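Side-chain contacts in hypothetical protein TA0175 (Thermoplasma acidophilum, PDB 1L6R), which catalyses the magnesium-dependent hydrolysis of 2-phosphoglycolate to glycolate and phosphate and, less efficiently, releases phosphate from inorganic pyrophosphate: residues A[9-14]-A[178-183]; A[136-139]-A[144-147]. The protein carries 1 engineered substitution. All blocks are in the same frame, centred on the assembly; numbering follows the deposited sequence.

Interaction 1. Residues A[9-14]-A[178-183]; sequences AIDVDG and SNNDMP. With CA (calcium ion), chain C; CA (calcium ion), chain D.
Asp11 and Asp181 bind one calcium ion side by side, a worked example of carboxylates brought together by a shared metal. Their OD2 atoms take adjacent positions of its shell, each 2.4 Å from the calcium, as is Asn180 OD1; two waters and Asp177 complete it. The two side chains cross at about a right angle, with the carboxylate planes 52° apart and Asp11 OD2 3.2 Å from Asp181 OD1, a closeness of like charges that the cation presumably pays for. Asp11, the catalytic nucleophile, keeps its OD1 off the metal, where Gly14 N donates to it from above the carboxylate plane (3.1 Å), an N-cap bond at the start of helix 12-15. Asp181 OD2 receives Ser178 N on its anti lone pair, while OD1 forms a salt bridge to Lys154, the probable substrate-binding lysine. With CG between its backbone N and carbonyl carbon (chi1 60°), Asn180 swings OD1 onto the ion, and ND2 reaches Tyr140 O. Gly14 O binds a second calcium, shared with Asp177. Calcium here occupies sites assigned to the magnesium cofactor of this HAD-family phosphatase. Strand 7-11 lies between strands 40-44 and 172-175, and the loop after the latter leads into helix 182-185.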
loop_
_atom_site.group_PDB
_atom_site.type_symbol
_atom_site.label_atom_id
_atom_site.label_comp_id
_atom_site.label_asym_id
_atom_site.label_seq_id
_atom_site.Cartn_x
_atom_site.Cartn_y
_atom_site.Cartn_z
ATOM N N ALA A 9 -3.772 -13.999 -7.923
ATOM C CA ALA A 9 -2.378 -13.563 -7.969
ATOM C C ALA A 9 -1.693 -14.314 -6.833
ATOM O O ALA A 9 -2.071 -14.181 -5.667
ATOM C CB ALA A 9 -2.283 -12.056 -7.767
ATOM N N ILE A 10 -0.679 -15.095 -7.184
ATOM C CA ILE A 10 0.002 -15.948 -6.223
ATOM C C ILE A 10 1.492 -15.695 -6.040
ATOM O O ILE A 10 2.229 -15.561 -7.018
ATOM C CB ILE A 10 -0.168 -17.429 -6.649
ATOM C CG1 ILE A 10 -1.643 -17.731 -6.936
ATOM C CG2 ILE A 10 0.379 -18.356 -5.575
ATOM C CD1 ILE A 10 -1.886 -19.125 -7.491
ATOM N N ASP A 11 1.911 -15.658 -4.773
ATOM C CA ASP A 11 3.309 -15.485 -4.368
ATOM C C ASP A 11 4.000 -16.825 -4.646
ATOM O O ASP A 11 3.727 -17.832 -3.983
ATOM C CB ASP A 11 3.323 -15.146 -2.877
ATOM C CG ASP A 11 4.687 -15.225 -2.256
ATOM O OD1 ASP A 11 5.711 -15.287 -2.966
ATOM O OD2 ASP A 11 4.703 -15.219 -1.013
ATOM N N VAL A 12 4.888 -16.834 -5.630
ATOM C CA VAL A 12 5.575 -18.060 -6.023
ATOM C C VAL A 12 6.393 -18.718 -4.924
ATOM O O VAL A 12 6.159 -19.874 -4.554
ATOM C CB VAL A 12 6.528 -17.796 -7.223
ATOM C CG1 VAL A 12 7.385 -19.025 -7.517
ATOM C CG2 VAL A 12 5.717 -17.423 -8.459
ATOM N N ASP A 13 7.339 -17.974 -4.379
ATOM C CA ASP A 13 8.211 -18.527 -3.362
ATOM C C ASP A 13 7.533 -18.790 -2.035
ATOM O O ASP A 13 7.894 -19.725 -1.319
ATOM C CB ASP A 13 9.401 -17.606 -3.214
ATOM C CG ASP A 13 9.981 -17.246 -4.554
ATOM O OD1 ASP A 13 9.636 -16.178 -5.105
ATOM O OD2 ASP A 13 10.757 -18.065 -5.083
ATOM N N GLY A 14 6.539 -17.975 -1.711
ATOM C CA GLY A 14 5.832 -18.170 -0.469
ATOM C C GLY A 14 4.790 -19.267 -0.447
ATOM O O GLY A 14 4.581 -19.871 0.600
ATOM N N SER A 178 3.347 -14.088 4.165
ATOM C CA SER A 178 4.098 -13.349 5.170
ATOM C C SER A 178 4.047 -11.842 4.987
ATOM O O SER A 178 3.300 -11.332 4.155
ATOM C CB SER A 178 5.558 -13.824 5.144
ATOM O OG SER A 178 6.116 -13.604 3.863
ATOM N N ASN A 179 4.859 -11.130 5.763
ATOM C CA ASN A 179 4.855 -9.678 5.712
ATOM C C ASN A 179 5.120 -9.080 4.343
ATOM O O ASN A 179 4.527 -8.061 4.000
ATOM C CB ASN A 179 5.846 -9.110 6.730
ATOM C CG ASN A 179 5.932 -7.600 6.668
ATOM O OD1 ASN A 179 6.838 -7.047 6.039
ATOM N ND2 ASN A 179 4.978 -6.924 7.293
ATOM N N ASN A 180 5.992 -9.697 3.548
ATOM C CA ASN A 180 6.267 -9.141 2.233
ATOM C C ASN A 180 5.067 -9.265 1.280
ATOM O O ASN A 180 5.131 -8.839 0.126
ATOM C CB ASN A 180 7.560 -9.735 1.613
ATOM C CG ASN A 180 7.505 -11.239 1.432
ATOM O OD1 ASN A 180 6.431 -11.805 1.287
ATOM N ND2 ASN A 180 8.671 -11.889 1.416
ATOM N N ASP A 181 3.962 -9.826 1.774
ATOM C CA ASP A 181 2.734 -9.934 0.989
ATOM C C ASP A 181 1.653 -9.006 1.517
ATOM O O ASP A 181 0.606 -8.853 0.892
ATOM C CB ASP A 181 2.178 -11.342 1.023
ATOM C CG ASP A 181 3.188 -12.334 0.615
ATOM O OD1 ASP A 181 3.715 -12.197 -0.508
ATOM O OD2 ASP A 181 3.464 -13.235 1.425
ATOM N N MET A 182 1.885 -8.400 2.674
ATOM C CA MET A 182 0.867 -7.519 3.230
ATOM C C MET A 182 0.442 -6.418 2.255
ATOM O O MET A 182 -0.715 -6.016 2.262
ATOM C CB MET A 182 1.327 -6.920 4.566
ATOM C CG MET A 182 0.217 -6.150 5.295
ATOM S SD MET A 182 -1.329 -7.077 5.586
ATOM C CE MET A 182 -0.900 -7.988 7.095
ATOM N N PRO A 183 1.357 -5.926 1.393
ATOM C CA PRO A 183 0.900 -4.878 0.472
ATOM C C PRO A 183 -0.300 -5.305 -0.369
ATOM O O PRO A 183 -1.190 -4.489 -0.633
ATOM C CB PRO A 183 2.137 -4.594 -0.372
ATOM C CG PRO A 183 3.240 -4.752 0.631
ATOM C CD PRO A 183 2.828 -6.035 1.366
HETATM CA CA CA C . 5.652 -13.987 0.800
HETATM CA CA CA D . 5.971 -19.981 2.733
HETATM O O HOH W 1 7.133 -13.385 -1.332
HETATM O O HOH W 2 7.155 -21.152 0.802
HETATM O O HOH W 3 7.922 -14.904 1.283
HETATM O O HOH W 4 8.322 -19.038 2.703
HETATM O O HOH W 5 3.822 -21.021 3.266
#

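Interaction 2. Residues A[136-139]-A[144-147]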
loop_
_atom_site.group_PDB
_atom_site.type_symbol
_atom_site.label_atom_id
_atom_site.label_comp_id
_atom_site.label_asym_id
_atom_site.label_seq_id
_atom_site.Cartn_x
_atom_site.Cartn_y
_atom_site.Cartn_z
ATOM N N PHE A 136 14.608 3.922 -1.108
ATOM C CA PHE A 136 14.496 2.484 -1.351
ATOM C C PHE A 136 14.041 1.769 -0.083
ATOM O O PHE A 136 13.943 2.365 0.988
ATOM C CB PHE A 136 15.851 1.883 -1.760
ATOM C CG PHE A 136 16.552 2.623 -2.870
ATOM C CD1 PHE A 136 15.884 2.961 -4.035
ATOM C CD2 PHE A 136 17.896 2.959 -2.749
ATOM C CE1 PHE A 136 16.545 3.628 -5.069
ATOM C CE2 PHE A 136 18.562 3.626 -3.780
ATOM C CZ PHE A 136 17.882 3.957 -4.938
ATOM N N VAL A 137 13.742 0.482 -0.221
ATOM C CA VAL A 137 13.393 -0.350 0.924
ATOM C C VAL A 137 14.078 -1.692 0.715
ATOM O O VAL A 137 14.471 -2.033 -0.410
ATOM C CB VAL A 137 11.861 -0.593 1.077
ATOM C CG1 VAL A 137 11.135 0.734 1.303
ATOM C CG2 VAL A 137 11.308 -1.299 -0.147
ATOM N N ILE A 138 14.265 -2.438 1.799
ATOM C CA ILE A 138 14.864 -3.762 1.681
ATOM C C ILE A 138 14.044 -4.777 2.470
ATOM O O ILE A 138 13.443 -4.451 3.494
ATOM C CB ILE A 138 16.357 -3.847 2.186
ATOM C CG1 ILE A 138 16.454 -3.646 3.705
ATOM C CG2 ILE A 138 17.233 -2.860 1.421
ATOM C CD1 ILE A 138 17.835 -4.002 4.255
ATOM N N PHE A 139 13.997 -6.000 1.951
ATOM C CA PHE A 139 13.315 -7.109 2.614
ATOM C C PHE A 139 13.792 -8.379 1.945
ATOM O O PHE A 139 14.413 -8.344 0.880
ATOM C CB PHE A 139 11.787 -7.019 2.515
ATOM C CG PHE A 139 11.272 -6.916 1.113
ATOM C CD1 PHE A 139 11.086 -5.667 0.530
ATOM C CD2 PHE A 139 10.996 -8.059 0.363
ATOM C CE1 PHE A 139 10.634 -5.544 -0.780
ATOM C CE2 PHE A 139 10.543 -7.949 -0.960
ATOM C CZ PHE A 139 10.362 -6.690 -1.529
ATOM N N SER A 144 16.896 -14.350 -1.758
ATOM C CA SER A 144 17.778 -13.261 -1.357
ATOM C C SER A 144 17.037 -12.074 -0.798
ATOM O O SER A 144 15.807 -12.062 -0.705
ATOM C CB SER A 144 18.529 -12.762 -2.605
ATOM O OG SER A 144 17.638 -12.038 -3.470
ATOM N N TRP A 145 17.827 -11.067 -0.433
ATOM C CA TRP A 145 17.276 -9.791 -0.027
ATOM C C TRP A 145 17.021 -9.055 -1.343
ATOM O O TRP A 145 17.574 -9.411 -2.401
ATOM C CB TRP A 145 18.270 -8.977 0.794
ATOM C CG TRP A 145 18.434 -9.479 2.173
ATOM C CD1 TRP A 145 19.226 -10.513 2.582
ATOM C CD2 TRP A 145 17.781 -8.977 3.344
ATOM N NE1 TRP A 145 19.110 -10.681 3.943
ATOM C CE2 TRP A 145 18.232 -9.754 4.435
ATOM C CE3 TRP A 145 16.859 -7.947 3.578
ATOM C CZ2 TRP A 145 17.792 -9.534 5.750
ATOM C CZ3 TRP A 145 16.420 -7.728 4.892
ATOM C CH2 TRP A 145 16.893 -8.522 5.956
ATOM N N HIS A 146 16.203 -8.018 -1.250
ATOM C CA HIS A 146 15.828 -7.214 -2.392
ATOM C C HIS A 146 15.887 -5.759 -2.014
ATOM O O HIS A 146 15.373 -5.375 -0.969
ATOM C CB HIS A 146 14.404 -7.557 -2.819
ATOM C CG HIS A 146 14.261 -8.958 -3.302
ATOM N ND1 HIS A 146 14.024 -10.030 -2.467
ATOM C CD2 HIS A 146 14.422 -9.469 -4.543
ATOM C CE1 HIS A 146 14.050 -11.144 -3.181
ATOM N NE2 HIS A 146 14.287 -10.829 -4.441
ATOM N N LEU A 147 16.547 -4.972 -2.860
ATOM C CA LEU A 147 16.648 -3.527 -2.688
ATOM C C LEU A 147 15.700 -3.007 -3.763
ATOM O O LEU A 147 15.987 -3.078 -4.964
ATOM C CB LEU A 147 18.075 -3.049 -2.940
ATOM C CG LEU A 147 18.274 -1.531 -2.894
ATOM C CD1 LEU A 147 17.996 -0.982 -1.496
ATOM C CD2 LEU A 147 19.702 -1.207 -3.330
#
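The Phe139 ring carries His146 CB over one face, 4.3 Å above its plane and offset toward the rim. The two rings are slid so far apart that they barely overlap, with centroids 5.8 Å apart and planes at 29°. One face of the imidazole has Ser144 OG above it, again near the rim, and Phe139 O lies at its edge, close to its plane. The indole of Trp145 is met obliquely: its CE3 comes to 3.5 Å from Phe139 C, and the neighbouring CZ3 receives the tip of Ile138, CD1.

On the same face of the sheet as the indole, Leu147 packs against the other strand. Its CG stands anti to the backbone N (chi1 175°), which carries CD1 toward the neighbouring strand, between Ile138 CG2 and Phe136 CB, each 3.6 Å away. In place of Ile138, an alanine would probably open a gap beside Leu147 CD1 and take from Trp145 CZ3 the methyl that packs on it.

The backbones illustrate a regular antiparallel hairpin, 136-141/144-149, in the small three-stranded sheet, consistent with the cap of HAD phosphatases. Phe139 and His146 form a hydrogen-bonded pair, with His146 N to Phe139 O at 2.8 Å and the return bond, Phe139 N to His146 O, longer at 3.3 Å. Ile138 and Leu147 form the adjoining non-hydrogen-bonded pair. His146 O also takes a CA-H contact from Ile138 CA at 3.1 Å. The chemistry therefore divides between the faces: one, with Phe136, Ile138, Trp145 and Leu147, packs apolar groups against helices 124-132 and 87-96; the other turns Phe139 and the polar imidazole of His146 toward the active-site side, where His146 NE2 makes a weak hydrogen bond to Gly46 O.

The two contacts differ in chemistry as they differ in place. Interaction 1 lies near the centre of the chain and ties the parallel core sheet to the loop beyond strand 172-175, chiefly through a metal and charged oxygens; little surface is buried between its segments. Interaction 2, farther out yet also largely buried, joins two neighbouring strands of the smaller antiparallel sheet through backbone bonds and apolar packing over a much larger area. In sequence, interaction 2 falls inside the long loop that interaction 1 closes. In space they touch, where Asn180 CB packs on Phe139 CD2 at 4.0 Å, so one hairpin aromatic borders a metal-binding residue.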